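Local structure of 2-methyl-aconitate isomerase (Shewanella oneidensis, 5K87) at residues 205-210 / 217-222; 195-200 / 334-339; 227-232 / 256-261; 285-290 / 342-347. The protein catalyses the cis-trans isomerization of 2-methyl-aconitate by base-catalysed proton abstraction and bond rotation, a step in propionate breakdown through the 2-methylcitrate cycle. The protein carries 1 engineered substitution. All coordinates share one frame; numbering follows the deposited sequence. Where two conformers were deposited one is given.

Contact 1 of 4, residues 205-210 / 217-222; sequences DVLEVP and ATMINA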
loop_
_atom_site.group_PDB
_atom_site.type_symbol
_atom_site.label_atom_id
_atom_site.label_comp_id
_atom_site.label_asym_id
_atom_site.label_seq_id
_atom_site.Cartn_x
_atom_site.Cartn_y
_atom_site.Cartn_z
ATOM N N ASP A 205 21.306 7.465 29.732
ATOM C CA ASP A 205 21.801 6.230 30.293
ATOM C C ASP A 205 22.823 5.655 29.345
ATOM O O ASP A 205 22.936 6.088 28.197
ATOM C CB ASP A 205 20.662 5.231 30.485
ATOM C CG ASP A 205 19.760 5.592 31.644
ATOM O OD1 ASP A 205 20.154 5.339 32.801
ATOM O OD2 ASP A 205 18.656 6.124 31.404
ATOM N N VAL A 206 23.589 4.694 29.839
ATOM C CA VAL A 206 24.442 3.912 28.967
ATOM C C VAL A 206 23.766 2.568 28.779
ATOM O O VAL A 206 23.622 1.793 29.723
ATOM C CB VAL A 206 25.853 3.725 29.540
ATOM C CG1 VAL A 206 26.685 2.866 28.601
ATOM C CG2 VAL A 206 26.516 5.076 29.746
ATOM N N LEU A 207 23.343 2.298 27.552
ATOM C CA LEU A 207 22.648 1.062 27.245
ATOM C C LEU A 207 23.662 -0.012 26.862
ATOM O O LEU A 207 24.281 0.057 25.803
ATOM C CB LEU A 207 21.649 1.303 26.113
ATOM C CG LEU A 207 20.470 0.351 25.932
ATOM C CD1 LEU A 207 19.775 0.046 27.256
ATOM C CD2 LEU A 207 19.491 0.955 24.931
ATOM N N GLU A 208 23.839 -0.994 27.744
ATOM C CA GLU A 208 24.800 -2.067 27.518
ATOM C C GLU A 208 24.164 -3.217 26.747
ATOM O O GLU A 208 23.238 -3.870 27.235
ATOM C CB GLU A 208 25.365 -2.576 28.849
ATOM N N VAL A 209 24.655 -3.444 25.534
ATOM C CA VAL A 209 24.160 -4.518 24.686
ATOM C C VAL A 209 25.337 -5.440 24.385
ATOM O O VAL A 209 26.018 -5.282 23.375
ATOM C CB VAL A 209 23.554 -3.967 23.381
ATOM C CG1 VAL A 209 22.814 -5.070 22.626
ATOM C CG2 VAL A 209 22.607 -2.811 23.687
ATOM N N PRO A 210 25.584 -6.409 25.279
ATOM C CA PRO A 210 26.803 -7.227 25.274
ATOM C C PRO A 210 27.088 -7.903 23.936
ATOM O O PRO A 210 26.261 -8.659 23.425
ATOM C CB PRO A 210 26.532 -8.273 26.368
ATOM C CG PRO A 210 25.055 -8.212 26.622
ATOM C CD PRO A 210 24.669 -6.793 26.364
ATOM N N ALA A 217 21.850 6.611 25.635
ATOM C CA ALA A 217 20.450 6.614 25.256
ATOM C C ALA A 217 19.635 7.464 26.201
ATOM O O ALA A 217 19.918 7.528 27.399
ATOM C CB ALA A 217 19.911 5.194 25.238
ATOM N N THR A 218 18.621 8.124 25.656
ATOM C CA THR A 218 17.577 8.696 26.482
ATOM C C THR A 218 16.331 7.850 26.308
ATOM O O THR A 218 15.871 7.622 25.187
ATOM C CB THR A 218 17.264 10.152 26.114
ATOM O OG1 THR A 218 18.345 10.983 26.543
ATOM C CG2 THR A 218 15.990 10.606 26.805
ATOM N N MET A 219 15.808 7.357 27.415
ATOM C CA MET A 219 14.598 6.556 27.414
ATOM C C MET A 219 13.501 7.358 28.081
ATOM O O MET A 219 13.574 7.676 29.272
ATOM C CB MET A 219 14.858 5.241 28.141
ATOM C CG MET A 219 15.722 4.296 27.311
ATOM S SD MET A 219 16.471 2.909 28.188
ATOM C CE MET A 219 17.811 3.748 29.028
ATOM N N ILE A 220 12.496 7.712 27.294
ATOM C CA ILE A 220 11.436 8.587 27.762
ATOM C C ILE A 220 10.073 7.974 27.479
ATOM O O ILE A 220 9.880 7.293 26.470
ATOM C CB ILE A 220 11.566 9.986 27.114
ATOM C CG1 ILE A 220 10.638 10.995 27.789
ATOM C CG2 ILE A 220 11.335 9.925 25.604
ATOM C CD1 ILE A 220 10.887 12.426 27.353
ATOM N N ASN A 221 9.131 8.190 28.384
ATOM C CA ASN A 221 7.775 7.726 28.172
ATOM C C ASN A 221 6.854 8.933 28.112
ATOM O O ASN A 221 6.327 9.386 29.131
ATOM C CB ASN A 221 7.347 6.753 29.265
ATOM C CG ASN A 221 6.176 5.905 28.844
ATOM O OD1 ASN A 221 5.433 6.270 27.929
ATOM N ND2 ASN A 221 5.992 4.770 29.511
ATOM N N ALA A 222 6.705 9.475 26.907
ATOM C CA ALA A 222 5.844 10.617 26.635
ATOM C C ALA A 222 5.400 10.497 25.181
ATOM O O ALA A 222 6.238 10.429 24.290
ATOM C CB ALA A 222 6.606 11.918 26.858
HETATM O O HOH W 1 17.266 7.866 29.886
#
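Asp205 and Ala217 face each other as an antiparallel hydrogen-bonded pair: Asp205 N gives its hydrogen to Ala217 O at 2.7 Å, and Ala217 N returns one to Asp205 O at 2.8 Å. The side chain to follow is that of Asp205. Its CB lies 3.5 Å from the methyl CE of Met219, and CG stays close to the same methyl. CG sits beside the backbone N, anti to the carbonyl carbon (chi1 -73°), which keeps OD2 against CE. Asp205 OD2 also accepts from a water at 2.7 Å, and that water in turn accepts from Met219 N, tying the carboxylate to the backbone two residues past Ala217. The two strands, 205-209 and 213-221, form a beta hairpin; the pairing continues toward the turn with Leu207 and Phe215, while past Ala217 residues 217-221 head off at 101° to 205-209. Met219 fills part of the angle: its chain bends at chi3 (-77°), which brings CE back across Asp205 at about a right angle. Leu207 packs from its own strand, its CD2 4.3 Å from Ala217 CB. Beyond the hairpin, Thr200 OG1 hydrogen-bonds Asp205 OD2 and Asn202 ND2 hydrogen-bonds OD1, while Ile258 of helix 249-266 touches Leu207.

Contact 2 of 4, residues 195-200 / 334-339; sequences GCMFPT and AAIPGT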
loop_
_atom_site.group_PDB
_atom_site.type_symbol
_atom_site.label_atom_id
_atom_site.label_comp_id
_atom_site.label_asym_id
_atom_site.label_seq_id
_atom_site.Cartn_x
_atom_site.Cartn_y
_atom_site.Cartn_z
ATOM N N GLY A 195 6.635 3.216 33.552
ATOM C CA GLY A 195 6.010 4.522 33.661
ATOM C C GLY A 195 6.977 5.621 34.053
ATOM O O GLY A 195 8.192 5.412 34.043
ATOM N N CYS A 196 6.423 6.779 34.414
ATOM C CA CYS A 196 7.174 8.023 34.634
ATOM C C CYS A 196 7.735 8.561 33.325
ATOM O O CYS A 196 7.837 7.836 32.334
ATOM C CB CYS A 196 8.306 7.854 35.653
ATOM S SG CYS A 196 7.797 7.196 37.245
ATOM N N MET A 197 8.103 9.837 33.319
ATOM C CA MET A 197 8.674 10.417 32.120
ATOM C C MET A 197 9.985 9.716 31.789
ATOM O O MET A 197 10.210 9.321 30.651
ATOM C CB MET A 197 8.879 11.923 32.268
ATOM C CG MET A 197 9.520 12.547 31.046
ATOM S SD MET A 197 9.285 14.331 30.952
ATOM C CE MET A 197 9.700 14.821 32.624
ATOM N N PHE A 198 10.838 9.542 32.797
ATOM C CA PHE A 198 12.104 8.840 32.623
ATOM C C PHE A 198 12.130 7.605 33.513
ATOM O O PHE A 198 12.514 7.690 34.678
ATOM C CB PHE A 198 13.271 9.773 32.957
ATOM C CG PHE A 198 13.356 10.967 32.054
ATOM C CD1 PHE A 198 13.776 10.823 30.742
ATOM C CD2 PHE A 198 12.992 12.231 32.502
ATOM C CE1 PHE A 198 13.848 11.912 29.897
ATOM C CE2 PHE A 198 13.059 13.329 31.658
ATOM C CZ PHE A 198 13.483 13.166 30.348
ATOM N N PRO A 199 11.711 6.450 32.972
ATOM C CA PRO A 199 11.577 5.240 33.797
ATOM C C PRO A 199 12.858 4.814 34.516
ATOM O O PRO A 199 12.764 4.228 35.594
ATOM C CB PRO A 199 11.125 4.167 32.795
ATOM C CG PRO A 199 11.395 4.736 31.448
ATOM C CD PRO A 199 11.282 6.221 31.581
ATOM N N THR A 200 14.025 5.115 33.954
ATOM C CA THR A 200 15.283 4.794 34.633
ATOM C C THR A 200 15.654 5.837 35.689
ATOM O O THR A 200 16.575 5.632 36.481
ATOM C CB THR A 200 16.455 4.709 33.650
ATOM O OG1 THR A 200 16.745 6.021 33.154
ATOM C CG2 THR A 200 16.125 3.783 32.493
ATOM N N ALA A 334 13.128 17.143 23.961
ATOM C CA ALA A 334 13.866 18.337 23.573
ATOM C C ALA A 334 13.688 19.458 24.591
ATOM O O ALA A 334 14.576 20.308 24.740
ATOM C CB ALA A 334 13.449 18.810 22.201
ATOM N N ALA A 335 12.556 19.460 25.288
ATOM C CA ALA A 335 12.244 20.501 26.268
ATOM C C ALA A 335 12.900 20.261 27.629
ATOM O O ALA A 335 12.849 21.124 28.516
ATOM C CB ALA A 335 10.736 20.620 26.436
ATOM N N ILE A 336 13.491 19.090 27.809
ATOM C CA ILE A 336 14.163 18.767 29.063
ATOM C C ILE A 336 15.677 18.854 28.880
ATOM O O ILE A 336 16.280 18.001 28.222
ATOM C CB ILE A 336 13.803 17.355 29.531
ATOM C CG1 ILE A 336 12.285 17.167 29.574
ATOM C CG2 ILE A 336 14.421 17.084 30.893
ATOM C CD1 ILE A 336 11.585 18.087 30.541
ATOM N N PRO A 337 16.303 19.890 29.463
ATOM C CA PRO A 337 17.739 20.092 29.257
ATOM C C PRO A 337 18.551 18.872 29.676
ATOM O O PRO A 337 18.357 18.350 30.771
ATOM C CB PRO A 337 18.052 21.290 30.156
ATOM C CG PRO A 337 16.759 22.044 30.205
ATOM C CD PRO A 337 15.692 20.991 30.230
ATOM N N GLY A 338 19.417 18.403 28.787
ATOM C CA GLY A 338 20.282 17.282 29.100
ATOM C C GLY A 338 19.928 15.951 28.458
ATOM O O GLY A 338 20.751 15.043 28.459
ATOM N N THR A 339 18.714 15.791 27.933
ATOM C CA THR A 339 18.413 14.559 27.192
ATOM C C THR A 339 19.221 14.550 25.904
ATOM O O THR A 339 19.692 15.592 25.452
ATOM C CB THR A 339 16.922 14.419 26.825
ATOM O OG1 THR A 339 16.575 15.408 25.855
ATOM C CG2 THR A 339 16.027 14.533 28.050
#
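Met197 is the first residue of 195-200 to touch 334-339, through its end alone: methyl CE lies 4.3 Å from Ile336 CD1. Farther back along the same side chain, Met197 CG sits over one face of the Phe198 ring, 3.6 Å above the plane and offset toward the rim. Phe198 comes next and carries most of the contact. With CG on the backbone N side (chi1 -62°), the ring is sent across to the other loop, where its far end meets two methyl groups at an oblique tilt. Phe198 CZ is 3.7 Å from Thr339 CG2, and the same CZ is 4.1 Å from Ile336 CG2. An alanine here would remove the ring and is likely to open a gap between the loops, with Thr339 CG2 and Ile336 CG2 losing the ring they pack on. Ile336 and Thr339 come together because they are the ends of a type II beta turn through Pro337 and Gly338. Thr339 is also the N-cap of helix 340-344: its OG1 hydrogen-bonds Asn342 N and Ala333 O, while CG2 serves the ring. The contact thus joins the loop before strand 205-209 to the link between helices 324-334 and 340-344, with Ile220 of strand 213-221 beside Met197 and Phe198, and Trp375 of strand 374-391 against Met197 and Ile336.

Contact 3 of 4, residues 227-232 / 256-261; sequences IFINAE and ETIRAH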
loop_
_atom_site.group_PDB
_atom_site.type_symbol
_atom_site.label_atom_id
_atom_site.label_comp_id
_atom_site.label_asym_id
_atom_site.label_seq_id
_atom_site.Cartn_x
_atom_site.Cartn_y
_atom_site.Cartn_z
ATOM N N ILE A 227 13.106 5.018 22.891
ATOM C CA ILE A 227 14.533 4.972 23.146
ATOM C C ILE A 227 15.199 5.821 22.081
ATOM O O ILE A 227 15.067 5.527 20.893
ATOM C CB ILE A 227 15.061 3.540 22.991
ATOM C CG1 ILE A 227 14.312 2.579 23.910
ATOM C CG2 ILE A 227 16.550 3.496 23.251
ATOM C CD1 ILE A 227 14.230 1.158 23.373
ATOM N N PHE A 228 15.910 6.869 22.498
ATOM C CA PHE A 228 16.683 7.701 21.587
ATOM C C PHE A 228 18.175 7.420 21.748
ATOM O O PHE A 228 18.696 7.441 22.864
ATOM C CB PHE A 228 16.465 9.185 21.897
ATOM C CG PHE A 228 15.084 9.685 21.591
ATOM C CD1 PHE A 228 14.701 9.944 20.283
ATOM C CD2 PHE A 228 14.184 9.936 22.610
ATOM C CE1 PHE A 228 13.438 10.427 19.996
ATOM C CE2 PHE A 228 12.921 10.416 22.333
ATOM C CZ PHE A 228 12.547 10.663 21.024
ATOM N N ILE A 229 18.863 7.168 20.646
ATOM C CA ILE A 229 20.309 7.004 20.690
ATOM C C ILE A 229 20.940 7.963 19.688
ATOM O O ILE A 229 20.262 8.480 18.806
ATOM C CB ILE A 229 20.708 5.545 20.412
ATOM C CG1 ILE A 229 20.065 5.060 19.113
ATOM C CG2 ILE A 229 20.285 4.648 21.579
ATOM C CD1 ILE A 229 20.112 3.554 18.941
ATOM N N ASN A 230 22.227 8.242 19.847
ATOM C CA ASN A 230 22.917 9.128 18.928
ATOM C C ASN A 230 23.234 8.413 17.619
ATOM O O ASN A 230 23.776 7.303 17.626
ATOM C CB ASN A 230 24.208 9.663 19.536
ATOM C CG ASN A 230 23.959 10.672 20.639
ATOM O OD1 ASN A 230 22.953 11.384 20.636
ATOM N ND2 ASN A 230 24.879 10.736 21.597
ATOM N N ALA A 231 22.907 9.053 16.499
ATOM C CA ALA A 231 23.169 8.486 15.181
ATOM C C ALA A 231 24.622 8.015 15.041
ATOM O O ALA A 231 24.885 6.925 14.522
ATOM C CB ALA A 231 22.840 9.497 14.097
ATOM N N GLU A 232 25.565 8.828 15.510
ATOM C CA GLU A 232 26.982 8.529 15.306
ATOM C C GLU A 232 27.424 7.255 16.015
ATOM O O GLU A 232 28.354 6.589 15.562
ATOM C CB GLU A 232 27.868 9.709 15.721
ATOM C CG GLU A 232 27.896 9.989 17.211
ATOM C CD GLU A 232 28.872 11.097 17.571
ATOM O OE1 GLU A 232 29.536 11.625 16.654
ATOM O OE2 GLU A 232 28.974 11.441 18.767
ATOM N N GLU A 256 16.766 -3.940 16.413
ATOM C CA GLU A 256 15.829 -4.720 17.203
ATOM C C GLU A 256 16.438 -5.191 18.527
ATOM O O GLU A 256 15.766 -5.179 19.553
ATOM C CB GLU A 256 15.238 -5.874 16.389
ATOM C CG GLU A 256 14.251 -6.749 17.178
ATOM C CD GLU A 256 13.064 -5.992 17.782
ATOM O OE1 GLU A 256 12.752 -4.850 17.374
ATOM O OE2 GLU A 256 12.417 -6.562 18.681
ATOM N N THR A 257 17.702 -5.612 18.495
ATOM C CA THR A 257 18.379 -6.036 19.720
ATOM C C THR A 257 18.530 -4.865 20.691
ATOM O O THR A 257 18.314 -5.015 21.890
ATOM C CB THR A 257 19.751 -6.683 19.432
ATOM O OG1 THR A 257 19.581 -7.792 18.538
ATOM C CG2 THR A 257 20.378 -7.179 20.727
ATOM N N ILE A 258 18.879 -3.695 20.167
ATOM C CA ILE A 258 18.998 -2.506 20.997
ATOM C C ILE A 258 17.632 -2.130 21.586
ATOM O O ILE A 258 17.527 -1.811 22.772
ATOM C CB ILE A 258 19.612 -1.326 20.231
ATOM C CG1 ILE A 258 21.017 -1.688 19.735
ATOM C CG2 ILE A 258 19.687 -0.117 21.139
ATOM C CD1 ILE A 258 21.589 -0.711 18.723
ATOM N N ARG A 259 16.587 -2.192 20.758
ATOM C CA ARG A 259 15.230 -1.893 21.209
ATOM C C ARG A 259 14.810 -2.830 22.348
ATOM O O ARG A 259 14.231 -2.395 23.340
ATOM C CB ARG A 259 14.236 -1.976 20.046
ATOM C CG ARG A 259 12.858 -1.398 20.364
ATOM C CD ARG A 259 11.840 -1.710 19.256
ATOM N NE ARG A 259 11.481 -3.121 19.264
ATOM C CZ ARG A 259 10.500 -3.642 19.991
ATOM N NH1 ARG A 259 9.714 -2.885 20.748
ATOM N NH2 ARG A 259 10.293 -4.947 19.946
ATOM N N ALA A 260 15.112 -4.119 22.201
ATOM C CA ALA A 260 14.786 -5.102 23.231
ATOM C C ALA A 260 15.497 -4.792 24.543
ATOM O O ALA A 260 14.897 -4.834 25.614
ATOM C CB ALA A 260 15.151 -6.489 22.755
ATOM N N HIS A 261 16.784 -4.480 24.457
ATOM C CA HIS A 261 17.540 -4.159 25.657
ATOM C C HIS A 261 17.058 -2.866 26.300
ATOM O O HIS A 261 17.027 -2.750 27.527
ATOM C CB HIS A 261 19.039 -4.138 25.361
ATOM C CG HIS A 261 19.642 -5.504 25.315
ATOM N ND1 HIS A 261 19.594 -6.303 24.192
ATOM C CD2 HIS A 261 20.258 -6.237 26.272
ATOM C CE1 HIS A 261 20.181 -7.457 24.452
ATOM N NE2 HIS A 261 20.592 -7.442 25.707
#
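The guanidinium of Arg259 meets the Glu256 carboxylate at its edge, side-on and in the guanidinium plane, though NE sits somewhat out of the carboxylate plane at OE1. Both belong to helix 249-266, which packs on strand 225-230 in the PrpF fold of the diaminopimelate epimerase clan. Arg259 NE reaches Glu256 OE1 at 2.9 Å in a nearly straight bond (170°), and Arg259 NH2 meets the syn lone pair of Glu256 OE2. The His261 ring donates in its own plane from ND1 to Thr257 O, coming from above the carbonyl plane; His261 N reaches this oxygen from the opposite face. Outside, Arg259 NH1 holds Pro282 O, just before substrate-binding Lys283, and NH2 holds Arg278 O. A methionine in its place would probably leave Glu256 without its charged mate, though still held by Gln279 at OE2, and cost the carbonyls of Arg278 and Pro282 a donor. The Arg259 chain leaves anti to the backbone N (chi1 -168°), carrying its charged end away from the strand, while near the strand Arg259 CG lies 4.2 Å from Ile227 CD1. Ile229 CD1 meets Ile258 CG2 at 4.3 Å. Closest of all across the interface, Ile227 CD1 comes within 3.6 Å of Arg259 O.

Contact 4 of 4, residues 285-290 / 342-347; sequences AFVAPP and NLAAGG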
loop_
_atom_site.group_PDB
_atom_site.type_symbol
_atom_site.label_atom_id
_atom_site.label_comp_id
_atom_site.label_asym_id
_atom_site.label_seq_id
_atom_site.Cartn_x
_atom_site.Cartn_y
_atom_site.Cartn_z
ATOM N N ALA A 285 14.673 5.233 18.076
ATOM C CA ALA A 285 14.968 6.343 17.180
ATOM C C ALA A 285 16.406 6.790 17.355
ATOM O O ALA A 285 17.028 6.558 18.398
ATOM C CB ALA A 285 14.026 7.501 17.450
ATOM N N PHE A 286 16.942 7.432 16.334
ATOM C CA PHE A 286 18.281 7.991 16.434
ATOM C C PHE A 286 18.298 9.464 16.053
ATOM O O PHE A 286 17.506 9.911 15.215
ATOM C CB PHE A 286 19.345 7.146 15.708
ATOM C CG PHE A 286 19.099 6.914 14.237
ATOM C CD1 PHE A 286 18.286 5.873 13.809
ATOM C CD2 PHE A 286 19.748 7.680 13.280
ATOM C CE1 PHE A 286 18.095 5.631 12.459
ATOM C CE2 PHE A 286 19.561 7.435 11.930
ATOM C CZ PHE A 286 18.733 6.410 11.522
ATOM N N VAL A 287 19.190 10.215 16.703
ATOM C CA VAL A 287 19.176 11.671 16.622
ATOM C C VAL A 287 20.546 12.216 16.232
ATOM O O VAL A 287 21.569 11.560 16.442
ATOM C CB VAL A 287 18.750 12.314 17.975
ATOM C CG1 VAL A 287 17.420 11.748 18.433
ATOM C CG2 VAL A 287 19.818 12.114 19.060
ATOM N N ALA A 288 20.559 13.420 15.676
ATOM C CA ALA A 288 21.805 14.083 15.323
ATOM C C ALA A 288 21.580 15.582 15.233
ATOM O O ALA A 288 20.446 16.033 15.069
ATOM C CB ALA A 288 22.324 13.557 13.999
ATOM N N PRO A 289 22.668 16.371 15.347
ATOM C CA PRO A 289 22.528 17.813 15.110
ATOM C C PRO A 289 22.123 18.099 13.663
ATOM O O PRO A 289 22.237 17.216 12.813
ATOM C CB PRO A 289 23.948 18.343 15.383
ATOM C CG PRO A 289 24.581 17.316 16.268
ATOM C CD PRO A 289 24.028 16.008 15.797
ATOM N N PRO A 290 21.658 19.322 13.381
ATOM C CA PRO A 290 21.245 19.690 12.027
ATOM C C PRO A 290 22.309 19.397 10.985
ATOM O O PRO A 290 23.510 19.617 11.213
ATOM C CB PRO A 290 21.036 21.202 12.129
ATOM C CG PRO A 290 20.646 21.410 13.542
ATOM C CD PRO A 290 21.452 20.425 14.333
ATOM N N ASN A 342 17.546 16.878 23.465
ATOM C CA ASN A 342 17.862 18.253 23.824
ATOM C C ASN A 342 19.277 18.635 23.390
ATOM O O ASN A 342 19.496 19.705 22.828
ATOM C CB ASN A 342 17.692 18.435 25.321
ATOM C CG ASN A 342 18.138 19.797 25.788
ATOM O OD1 ASN A 342 19.252 19.952 26.289
ATOM N ND2 ASN A 342 17.281 20.795 25.618
ATOM N N LEU A 343 20.227 17.739 23.615
ATOM C CA LEU A 343 21.617 18.031 23.292
ATOM C C LEU A 343 21.847 18.103 21.785
ATOM O O LEU A 343 22.606 18.943 21.308
ATOM C CB LEU A 343 22.546 17.009 23.943
ATOM C CG LEU A 343 22.600 17.068 25.473
ATOM C CD1 LEU A 343 23.493 15.964 26.006
ATOM C CD2 LEU A 343 23.084 18.428 25.960
ATOM N N ALA A 344 21.178 17.232 21.028
ATOM C CA ALA A 344 21.270 17.279 19.575
ATOM C C ALA A 344 20.749 18.616 19.064
ATOM O O ALA A 344 21.193 19.112 18.027
ATOM C CB ALA A 344 20.496 16.118 18.943
ATOM N N ALA A 345 19.813 19.202 19.806
ATOM C CA ALA A 345 19.212 20.475 19.421
ATOM C C ALA A 345 19.931 21.686 20.019
ATOM O O ALA A 345 19.449 22.815 19.913
ATOM C CB ALA A 345 17.730 20.500 19.786
ATOM N N GLY A 346 21.083 21.452 20.639
ATOM C CA GLY A 346 21.915 22.551 21.109
ATOM C C GLY A 346 21.838 22.852 22.593
ATOM O O GLY A 346 22.529 23.749 23.086
ATOM N N GLY A 347 20.998 22.120 23.316
ATOM C CA GLY A 347 20.906 22.270 24.755
ATOM C C GLY A 347 20.055 23.445 25.190
ATOM O O GLY A 347 19.641 24.263 24.374
#
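Ala344 CB is the centre of the tight part of this contact, directed at the end of strand 283-288. It lies 4.1 Å from Val287 CG2 and 3.9 Å from Ala288 O, so one methyl meets a side chain and a backbone carbonyl together. In Val287, CG1 lies beside the backbone N (chi1 -54°), which puts CG2, the branch that touches, between N and the carbonyl carbon. Ala288 joins through its backbone, as its own methyl points away from the helix. No hydrogen bond crosses between 285-290 and 342-347; the polar element is a CA-H...O contact from Pro289 CA to Ala344 O, 3.5 Å long with an angle of 146° at the hydrogen.

The other side is looser and opens toward solvent. Pro289, exposed, and Pro290, partly so, meet the carbonyl with ring carbons: Pro290 CD stands 3.9 Å from Ala344 O. Past that carbonyl the helix ends in a Schellman motif, with Gly347 N bonded to Asn342 O at 2.9 Å and Gly346 N to Leu343 O at 3.0 Å. Gly346 is the C-prime residue, its positive phi (101°) turning the chain away from the prolines.

The helix end is thereby set against the last residues of strand 283-288 and the loop that follows. Leu308 and Val310 of the adjacent strand 308-314 pack on Ala344 and Val287 respectively, while Phe228 and Asn230 of strand 225-230 touch Val287.

Contacts 1, 3 and 4 follow one another along the chain and share neighbouring strands: the 205-209/213-221 hairpin leads into strand 225-230, which pairs in parallel with 283-288. Contacts 1 and 3 are closest, with centres about 7 Å apart, and Thr218 O probably bonds Phe228 N between them; contact 4 lies about 15 Å from each. Contact 2 spans a longer loop of chain that encloses contacts 1 and 3 and crosses contact 4. It touches contact 1 through Thr200 and Asp205, and contact 4 through Ala334 and Asn342. Together they join strands 205-209 to 283-288 with helices 249-266 and 340-344, contact 3 being nearest the substrate-binding Lys283.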